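Long-range contact in 2-keto-3-deoxygluconate kinase (Thermotoga maritima, PDB 2AFB), which probably phosphorylates 2-keto-3-deoxygluconate at the expense of ATP, as a sugar kinase of the pfkB family: residues Asp40-Gly44 with Ala75-His79. Sequence-based numbering, arbitrary orientation.
With NI (nickel (II) ion), chain C.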
ATOM      1  N   ASP A  40      -7.675  -5.007   4.868  1.00 26.56           N
ATOM      2  CA  ASP A  40      -7.595  -6.069   3.898  1.00 25.80           C
ATOM      3  C   ASP A  40      -8.955  -6.719   3.836  1.00 25.87           C
ATOM      4  O   ASP A  40      -9.598  -6.875   4.850  1.00 25.55           O
ATOM      5  CB  ASP A  40      -6.542  -7.081   4.313  1.00 25.96           C
ATOM      6  CG  ASP A  40      -5.136  -6.479   4.302  1.00 31.59           C
ATOM      7  OD1 ASP A  40      -4.898  -5.648   3.413  1.00 31.16           O
ATOM      8  OD2 ASP A  40      -4.270  -6.837   5.120  1.00 37.60           O
ATOM      9  N   VAL A  41      -9.360  -7.054   2.622  1.00 25.74           N
ATOM     10  CA  VAL A  41     -10.672  -7.572   2.286  1.00 27.57           C
ATOM     11  C   VAL A  41     -10.522  -8.988   1.772  1.00 27.64           C
ATOM     12  O   VAL A  41      -9.659  -9.267   0.985  1.00 28.39           O
ATOM     13  CB  VAL A  41     -11.342  -6.755   1.149  1.00 27.06           C
ATOM     14  CG1 VAL A  41     -12.544  -7.484   0.566  1.00 30.97           C
ATOM     15  CG2 VAL A  41     -11.782  -5.396   1.684  1.00 29.31           C
ATOM     16  N   THR A  42     -11.357  -9.867   2.288  1.00 28.19           N
ATOM     17  CA  THR A  42     -11.568 -11.191   1.744  1.00 26.74           C
ATOM     18  C   THR A  42     -12.940 -11.699   2.144  1.00 26.49           C
ATOM     19  O   THR A  42     -13.713 -11.002   2.814  1.00 24.96           O
ATOM     20  CB  THR A  42     -10.427 -12.194   2.096  1.00 31.64           C
ATOM     21  OG1 THR A  42     -10.520 -13.324   1.205  1.00 32.73           O
ATOM     22  CG2 THR A  42     -10.491 -12.662   3.572  1.00 30.03           C
ATOM     23  N   TYR A  43     -13.299 -12.891   1.688  1.00 29.77           N
ATOM     24  CA  TYR A  43     -14.620 -13.420   1.969  1.00 26.89           C
ATOM     25  C   TYR A  43     -14.433 -14.833   2.496  1.00 26.49           C
ATOM     26  O   TYR A  43     -13.677 -15.604   1.922  1.00 30.63           O
ATOM     27  CB  TYR A  43     -15.525 -13.350   0.710  1.00 24.55           C
ATOM     28  CG  TYR A  43     -15.762 -11.921   0.273  1.00 22.33           C
ATOM     29  CD1 TYR A  43     -14.884 -11.286  -0.578  1.00 27.49           C
ATOM     30  CD2 TYR A  43     -16.865 -11.197   0.735  1.00 22.79           C
ATOM     31  CE1 TYR A  43     -15.066  -9.957  -0.918  1.00 30.86           C
ATOM     32  CE2 TYR A  43     -17.062  -9.904   0.387  1.00 29.89           C
ATOM     33  CZ  TYR A  43     -16.155  -9.270  -0.417  1.00 26.21           C
ATOM     34  OH  TYR A  43     -16.369  -7.958  -0.762  1.00 28.89           O
ATOM     35  N   GLY A  44     -15.103 -15.188   3.584  1.00 26.99           N
ATOM     36  CA  GLY A  44     -15.074 -16.590   4.010  1.00 30.13           C
ATOM     37  C   GLY A  44     -16.094 -17.006   5.022  1.00 27.30           C
ATOM     38  O   GLY A  44     -16.911 -16.208   5.433  1.00 29.33           O
ATOM     39  N   ALA A  75     -19.297  -9.636  -4.879  1.00 22.99           N
ATOM     40  CA  ALA A  75     -17.867  -9.869  -4.649  1.00 23.00           C
ATOM     41  C   ALA A  75     -17.650 -11.234  -3.978  1.00 24.69           C
ATOM     42  O   ALA A  75     -16.763 -11.967  -4.332  1.00 25.70           O
ATOM     43  CB  ALA A  75     -17.332  -8.757  -3.773  1.00 21.89           C
ATOM     44  N   ALA A  76     -18.464 -11.554  -2.975  1.00 24.81           N
ATOM     45  CA  ALA A  76     -18.373 -12.844  -2.272  1.00 26.44           C
ATOM     46  C   ALA A  76     -18.558 -14.011  -3.227  1.00 25.67           C
ATOM     47  O   ALA A  76     -17.788 -14.996  -3.213  1.00 25.82           O
ATOM     48  CB  ALA A  76     -19.397 -12.904  -1.150  1.00 25.76           C
ATOM     49  N   ALA A  77     -19.558 -13.870  -4.096  1.00 27.78           N
ATOM     50  CA  ALA A  77     -19.848 -14.856  -5.126  1.00 26.26           C
ATOM     51  C   ALA A  77     -18.701 -14.959  -6.138  1.00 28.00           C
ATOM     52  O   ALA A  77     -18.341 -16.041  -6.610  1.00 24.39           O
ATOM     53  CB  ALA A  77     -21.119 -14.475  -5.839  1.00 27.17           C
ATOM     54  N   GLY A  78     -18.132 -13.824  -6.493  1.00 26.62           N
ATOM     55  CA  GLY A  78     -17.066 -13.843  -7.455  1.00 24.66           C
ATOM     56  C   GLY A  78     -15.792 -14.412  -6.831  1.00 23.59           C
ATOM     57  O   GLY A  78     -15.058 -15.080  -7.511  1.00 25.13           O
ATOM     58  N   HIS A  79     -15.597 -14.213  -5.531  1.00 21.29           N
ATOM     59  CA  HIS A  79     -14.467 -14.810  -4.797  1.00 25.72           C
ATOM     60  C   HIS A  79     -14.566 -16.316  -4.749  1.00 25.43           C
ATOM     61  O   HIS A  79     -13.567 -17.029  -4.977  1.00 24.02           O
ATOM     62  CB  HIS A  79     -14.420 -14.208  -3.397  1.00 25.08           C
ATOM     63  CG  HIS A  79     -13.325 -14.714  -2.515  1.00 25.87           C
ATOM     64  ND1 HIS A  79     -12.002 -14.372  -2.678  1.00 22.68           N
ATOM     65  CD2 HIS A  79     -13.372 -15.476  -1.402  1.00 26.63           C
ATOM     66  CE1 HIS A  79     -11.271 -14.923  -1.733  1.00 21.49           C
ATOM     67  NE2 HIS A  79     -12.082 -15.596  -0.936  1.00 31.78           N
TER
HETATM   68 NI    NI C 340     -11.141 -12.702  -3.658  1.00 32.24          NI
HETATM   69  O   HOH W   1     -10.699 -16.118   1.798  1.00 28.76           O
HETATM   70  O   HOH W   2     -11.936 -12.435  -5.738  1.00  9.71           O
HETATM   71  O   HOH W   3     -11.626 -10.819  -2.366  1.00 19.26           O
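The ring of Tyr-43 lies with one face against helix 71-82, covering the backbone between Ala-75 and Ala-76; Ala-76 N sits 3.9 Å above its plane, over the centre. The two alanine methyls meet different parts of the ring: Ala-76 CB approaches Tyr-43 CD2 at 3.6 Å, while on the same face Ala-75 CB lies beside the hydroxyl end, 3.3 Å from Tyr-43 OH. The ring can come this close to the helix backbone probably because both side chains are only methyls. Tyr-43 CG is anti to its carbonyl carbon (chi1 -63°), which swings the ring off strand 38-44 and onto the helix. With the phenol ring cut back to an alanine here, a gap is likely to open beside the methyls of Ala-75 and Ala-76 and the backbone between them.

One turn on, His-79 brings CD2 to 3.7 Å from Tyr-43 CB, its ring passing over Tyr-43 N and inclined at 52° to the phenol. The two imidazole nitrogens do separate jobs. His-79 ND1 binds a nickel ion at 2.1 Å, with two waters as further ligands; His-79 NE2 donates to another water (3.1 Å), which also hydrogen-bonds Thr-42 OG1 and so bridges helix and strand. Phe-329 stacks on the His-79 ring.

Strand 38-44 pairs with strand 22-26 and, through Asp-40, with a strand of the second subunit. The contact therefore joins a helix flanking the large, mainly parallel sheet to the small sheet, consistent with the alpha/beta core and dimer-forming beta lid typical of ribokinase-like pfkB sugar kinases.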